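Long-range contact in uncharacterized protein (Legionella pneumophila subsp. pneumophila, PDB 5T2X), which is of unknown function but belongs to the DUF5630 family and folds as an all-helical protein: residues Q195-L207 with I258-L270. Numbering follows the deposited sequence.
Sequences QEALEALLIARKL and IYDKASEKAKGIL
E199 reaches from helix 191-207 to two lysines one turn apart on helix 252-272, forming a salt-bridge network with one carboxylate oxygen for each. K265 NZ meets the syn lone pair of E199 OE2 in a short salt bridge, modelled at 2.5 Å, its chain crossing that of E199 at about a right angle. K261 brings NZ to E199 OE1 in a weaker bridge of 3.5 Å. E199 CG lies anti to the backbone N (chi1 177°) and the chain runs straight on, carrying the carboxylate across to the lysines. On the other flank, S263 OG donates to Y259 O within its own helix, while K206 CE lies 3.2 Å from S263 OG; the chi4 bend (-58°) turns only NZ, which ends near the same hydroxyl. Above the Y259 ring, L202 CD1 sits over the centre of one face in a CH-pi contact, 3.7 Å from the centroid. Between these flanks two knobs fill holes: I258 fits among Q195, L198, E199 and L202, and A262 among E199, L202, I203 and K206, with A262 CB 3.6 Å from L202 CB. The axes approach to 8.7 Å at a crossing angle of -43°; the nearest CA atoms are those of I203 and A262. Farther along, L207 CD2 touches both I269 CG2 (3.8 Å) and L270 CD2 (3.7 Å). Helices 169-185 and 237-248 pack against other sides of helix 191-207. The contact thus joins the last modelled helix to helix 191-207 through an apolar seam, bordered by a carboxylate whose charge is probably balanced by the two lysines.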
loop_
_atom_site.group_PDB
_atom_site.type_symbol
_atom_site.label_atom_id
_atom_site.label_comp_id
_atom_site.label_asym_id
_atom_site.label_seq_id
_atom_site.Cartn_x
_atom_site.Cartn_y
_atom_site.Cartn_z
ATOM N N GLN A 195 5.642 14.194 17.894
ATOM C CA GLN A 195 4.882 13.335 18.797
ATOM C C GLN A 195 4.071 12.305 18.023
ATOM O O GLN A 195 3.955 11.150 18.449
ATOM C CB GLN A 195 3.972 14.182 19.686
ATOM C CG GLN A 195 4.722 15.130 20.607
ATOM C CD GLN A 195 3.803 16.113 21.303
ATOM O OE1 GLN A 195 4.221 17.206 21.684
ATOM N NE2 GLN A 195 2.544 15.727 21.473
ATOM N N GLU A 196 3.500 12.705 16.883
ATOM C CA GLU A 196 2.803 11.746 16.032
ATOM C C GLU A 196 3.774 10.781 15.365
ATOM O O GLU A 196 3.426 9.619 15.131
ATOM C CB GLU A 196 1.972 12.484 14.979
ATOM C CG GLU A 196 0.692 13.103 15.516
ATOM C CD GLU A 196 -0.376 12.067 15.817
ATOM O OE1 GLU A 196 -0.452 11.060 15.083
ATOM O OE2 GLU A 196 -1.136 12.257 16.789
ATOM N N ALA A 197 4.987 11.242 15.052
ATOM C CA ALA A 197 5.989 10.355 14.470
ATOM C C ALA A 197 6.401 9.271 15.456
ATOM O O ALA A 197 6.581 8.109 15.073
ATOM C CB ALA A 197 7.209 11.159 14.023
ATOM N N LEU A 198 6.554 9.633 16.732
ATOM C CA LEU A 198 6.960 8.661 17.742
ATOM C C LEU A 198 5.909 7.571 17.910
ATOM O O LEU A 198 6.238 6.381 17.973
ATOM C CB LEU A 198 7.220 9.368 19.073
ATOM C CG LEU A 198 7.551 8.472 20.268
ATOM C CD1 LEU A 198 8.825 7.682 20.012
ATOM C CD2 LEU A 198 7.673 9.296 21.541
ATOM N N GLU A 199 4.634 7.962 17.984
ATOM C CA GLU A 199 3.567 6.982 18.167
ATOM C C GLU A 199 3.534 5.984 17.018
ATOM O O GLU A 199 3.446 4.770 17.235
ATOM C CB GLU A 199 2.222 7.696 18.305
ATOM C CG GLU A 199 1.031 6.760 18.418
ATOM C CD GLU A 199 -0.281 7.507 18.549
ATOM O OE1 GLU A 199 -0.249 8.717 18.854
ATOM O OE2 GLU A 199 -1.345 6.887 18.343
ATOM N N ALA A 200 3.615 6.479 15.779
ATOM C CA ALA A 200 3.621 5.584 14.626
ATOM C C ALA A 200 4.878 4.725 14.598
ATOM O O ALA A 200 4.830 3.564 14.174
ATOM C CB ALA A 200 3.494 6.390 13.334
ATOM N N LEU A 201 6.010 5.276 15.040
ATOM C CA LEU A 201 7.240 4.493 15.084
ATOM C C LEU A 201 7.143 3.375 16.114
ATOM O O LEU A 201 7.595 2.251 15.865
ATOM C CB LEU A 201 8.430 5.403 15.385
ATOM C CG LEU A 201 9.802 4.737 15.504
ATOM C CD1 LEU A 201 10.143 3.971 14.236
ATOM C CD2 LEU A 201 10.868 5.779 15.805
ATOM N N LEU A 202 6.552 3.662 17.277
ATOM C CA LEU A 202 6.388 2.631 18.296
ATOM C C LEU A 202 5.420 1.548 17.835
ATOM O O LEU A 202 5.664 0.356 18.057
ATOM C CB LEU A 202 5.912 3.257 19.607
ATOM C CG LEU A 202 6.874 4.236 20.285
ATOM C CD1 LEU A 202 6.249 4.835 21.535
ATOM C CD2 LEU A 202 8.188 3.552 20.618
ATOM N N ILE A 203 4.318 1.941 17.192
ATOM C CA ILE A 203 3.363 0.958 16.688
ATOM C C ILE A 203 4.017 0.070 15.638
ATOM O O ILE A 203 3.788 -1.145 15.602
ATOM C CB ILE A 203 2.109 1.662 16.135
ATOM C CG1 ILE A 203 1.380 2.409 17.252
ATOM C CG2 ILE A 203 1.175 0.657 15.478
ATOM C CD1 ILE A 203 0.205 3.232 16.768
ATOM N N ALA A 204 4.853 0.658 14.778
ATOM C CA ALA A 204 5.537 -0.127 13.756
ATOM C C ALA A 204 6.428 -1.193 14.382
ATOM O O ALA A 204 6.546 -2.304 13.852
ATOM C CB ALA A 204 6.355 0.792 12.849
ATOM N N ARG A 205 7.058 -0.877 15.514
ATOM C CA ARG A 205 7.894 -1.867 16.183
ATOM C C ARG A 205 7.044 -2.944 16.845
ATOM O O ARG A 205 7.350 -4.138 16.739
ATOM C CB ARG A 205 8.796 -1.186 17.210
ATOM C CG ARG A 205 9.857 -2.099 17.796
ATOM C CD ARG A 205 10.724 -1.358 18.800
ATOM N NE ARG A 205 11.887 -2.144 19.202
ATOM C CZ ARG A 205 12.792 -1.741 20.087
ATOM N NH1 ARG A 205 12.671 -0.557 20.673
ATOM N NH2 ARG A 205 13.820 -2.524 20.388
ATOM N N LYS A 206 5.963 -2.541 17.521
ATOM C CA LYS A 206 5.090 -3.489 18.205
ATOM C C LYS A 206 4.358 -4.417 17.244
ATOM O O LYS A 206 3.837 -5.449 17.677
ATOM C CB LYS A 206 4.083 -2.732 19.071
ATOM C CG LYS A 206 4.732 -1.935 20.188
ATOM C CD LYS A 206 3.724 -1.099 20.955
ATOM C CE LYS A 206 4.411 -0.330 22.071
ATOM N NZ LYS A 206 5.119 -1.249 23.009
ATOM N N LEU A 207 4.298 -4.076 15.958
ATOM C CA LEU A 207 3.696 -4.945 14.958
ATOM C C LEU A 207 4.719 -5.766 14.191
ATOM O O LEU A 207 4.332 -6.695 13.477
ATOM C CB LEU A 207 2.867 -4.119 13.963
ATOM C CG LEU A 207 1.664 -3.342 14.500
ATOM C CD1 LEU A 207 0.984 -2.577 13.375
ATOM C CD2 LEU A 207 0.680 -4.271 15.189
ATOM N N ILE A 258 2.199 8.687 25.098
ATOM C CA ILE A 258 2.420 8.201 23.740
ATOM C C ILE A 258 2.688 6.700 23.743
ATOM O O ILE A 258 2.171 5.964 22.893
ATOM C CB ILE A 258 3.569 8.986 23.078
ATOM C CG1 ILE A 258 3.187 10.461 22.930
ATOM C CG2 ILE A 258 3.923 8.385 21.726
ATOM C CD1 ILE A 258 4.284 11.324 22.344
ATOM N N TYR A 259 3.494 6.223 24.696
ATOM C CA TYR A 259 3.768 4.791 24.785
ATOM C C TYR A 259 2.497 4.001 25.073
ATOM O O TYR A 259 2.314 2.894 24.552
ATOM C CB TYR A 259 4.820 4.521 25.860
ATOM C CG TYR A 259 6.252 4.615 25.381
ATOM C CD1 TYR A 259 6.918 5.833 25.351
ATOM C CD2 TYR A 259 6.943 3.482 24.970
ATOM C CE1 TYR A 259 8.229 5.922 24.919
ATOM C CE2 TYR A 259 8.254 3.560 24.536
ATOM C CZ TYR A 259 8.893 4.783 24.513
ATOM O OH TYR A 259 10.198 4.869 24.082
ATOM N N ASP A 260 1.606 4.553 25.898
ATOM C CA ASP A 260 0.358 3.859 26.204
ATOM C C ASP A 260 -0.576 3.846 25.001
ATOM O O ASP A 260 -1.255 2.843 24.749
ATOM C CB ASP A 260 -0.323 4.507 27.410
ATOM C CG ASP A 260 0.390 4.204 28.715
ATOM O OD1 ASP A 260 1.588 3.851 28.675
ATOM O OD2 ASP A 260 -0.249 4.321 29.782
ATOM N N LYS A 261 -0.627 4.947 24.247
ATOM C CA LYS A 261 -1.461 4.980 23.049
ATOM C C LYS A 261 -0.946 4.011 21.993
ATOM O O LYS A 261 -1.737 3.352 21.309
ATOM C CB LYS A 261 -1.528 6.401 22.489
ATOM C CG LYS A 261 -2.361 7.365 23.320
ATOM C CD LYS A 261 -2.280 8.784 22.775
ATOM C CE LYS A 261 -2.771 8.857 21.337
ATOM N NZ LYS A 261 -2.674 10.238 20.787
ATOM N N ALA A 262 0.378 3.906 21.849
ATOM C CA ALA A 262 0.943 2.983 20.871
ATOM C C ALA A 262 0.667 1.534 21.254
ATOM O O ALA A 262 0.320 0.715 20.395
ATOM C CB ALA A 262 2.445 3.226 20.728
ATOM N N SER A 263 0.813 1.200 22.539
ATOM C CA SER A 263 0.544 -0.163 22.985
ATOM C C SER A 263 -0.933 -0.508 22.848
ATOM O O SER A 263 -1.280 -1.632 22.468
ATOM C CB SER A 263 1.002 -0.344 24.432
ATOM O OG SER A 263 2.397 -0.141 24.557
ATOM N N GLU A 264 -1.816 0.446 23.149
ATOM C CA GLU A 264 -3.250 0.188 23.063
ATOM C C GLU A 264 -3.684 -0.041 21.621
ATOM O O GLU A 264 -4.445 -0.972 21.331
ATOM C CB GLU A 264 -4.028 1.350 23.680
ATOM C CG GLU A 264 -5.518 1.093 23.822
ATOM C CD GLU A 264 -6.272 2.315 24.305
ATOM O OE1 GLU A 264 -6.808 3.060 23.456
ATOM O OE2 GLU A 264 -6.321 2.538 25.533
ATOM N N LYS A 265 -3.210 0.799 20.700
ATOM C CA LYS A 265 -3.617 0.671 19.304
ATOM C C LYS A 265 -2.988 -0.553 18.650
ATOM O O LYS A 265 -3.613 -1.195 17.799
ATOM C CB LYS A 265 -3.260 1.943 18.536
ATOM C CG LYS A 265 -4.010 3.177 19.015
ATOM C CD LYS A 265 -3.573 4.427 18.269
ATOM C CE LYS A 265 -4.315 5.656 18.778
ATOM N NZ LYS A 265 -3.854 6.906 18.109
ATOM N N ALA A 266 -1.753 -0.891 19.032
ATOM C CA ALA A 266 -1.121 -2.087 18.485
ATOM C C ALA A 266 -1.765 -3.358 19.023
ATOM O O ALA A 266 -1.847 -4.360 18.304
ATOM C CB ALA A 266 0.377 -2.080 18.788
ATOM N N LYS A 267 -2.226 -3.337 20.277
ATOM C CA LYS A 267 -2.892 -4.507 20.839
ATOM C C LYS A 267 -4.206 -4.793 20.121
ATOM O O LYS A 267 -4.527 -5.954 19.843
ATOM C CB LYS A 267 -3.129 -4.313 22.336
ATOM C CG LYS A 267 -3.915 -5.440 22.988
ATOM C CD LYS A 267 -4.095 -5.208 24.479
ATOM C CE LYS A 267 -4.977 -6.278 25.100
ATOM N NZ LYS A 267 -4.450 -7.649 24.849
ATOM N N GLY A 268 -4.979 -3.749 19.812
ATOM C CA GLY A 268 -6.208 -3.949 19.065
ATOM C C GLY A 268 -5.972 -4.512 17.678
ATOM O O GLY A 268 -6.827 -5.219 17.136
ATOM N N ILE A 269 -4.814 -4.217 17.088
ATOM C CA ILE A 269 -4.482 -4.763 15.776
ATOM C C ILE A 269 -4.111 -6.236 15.892
ATOM O O ILE A 269 -4.585 -7.076 15.117
ATOM C CB ILE A 269 -3.351 -3.945 15.127
ATOM C CG1 ILE A 269 -3.835 -2.532 14.793
ATOM C CG2 ILE A 269 -2.819 -4.651 13.889
ATOM C CD1 ILE A 269 -2.758 -1.639 14.215
ATOM N N LEU A 270 -3.262 -6.572 16.866
ATOM C CA LEU A 270 -2.813 -7.952 17.017
ATOM C C LEU A 270 -3.931 -8.866 17.499
ATOM O O LEU A 270 -3.902 -10.072 17.226
ATOM C CB LEU A 270 -1.625 -8.012 17.978
ATOM C CG LEU A 270 -0.381 -7.235 17.540
ATOM C CD1 LEU A 270 0.692 -7.280 18.615
ATOM C CD2 LEU A 270 0.152 -7.781 16.226
#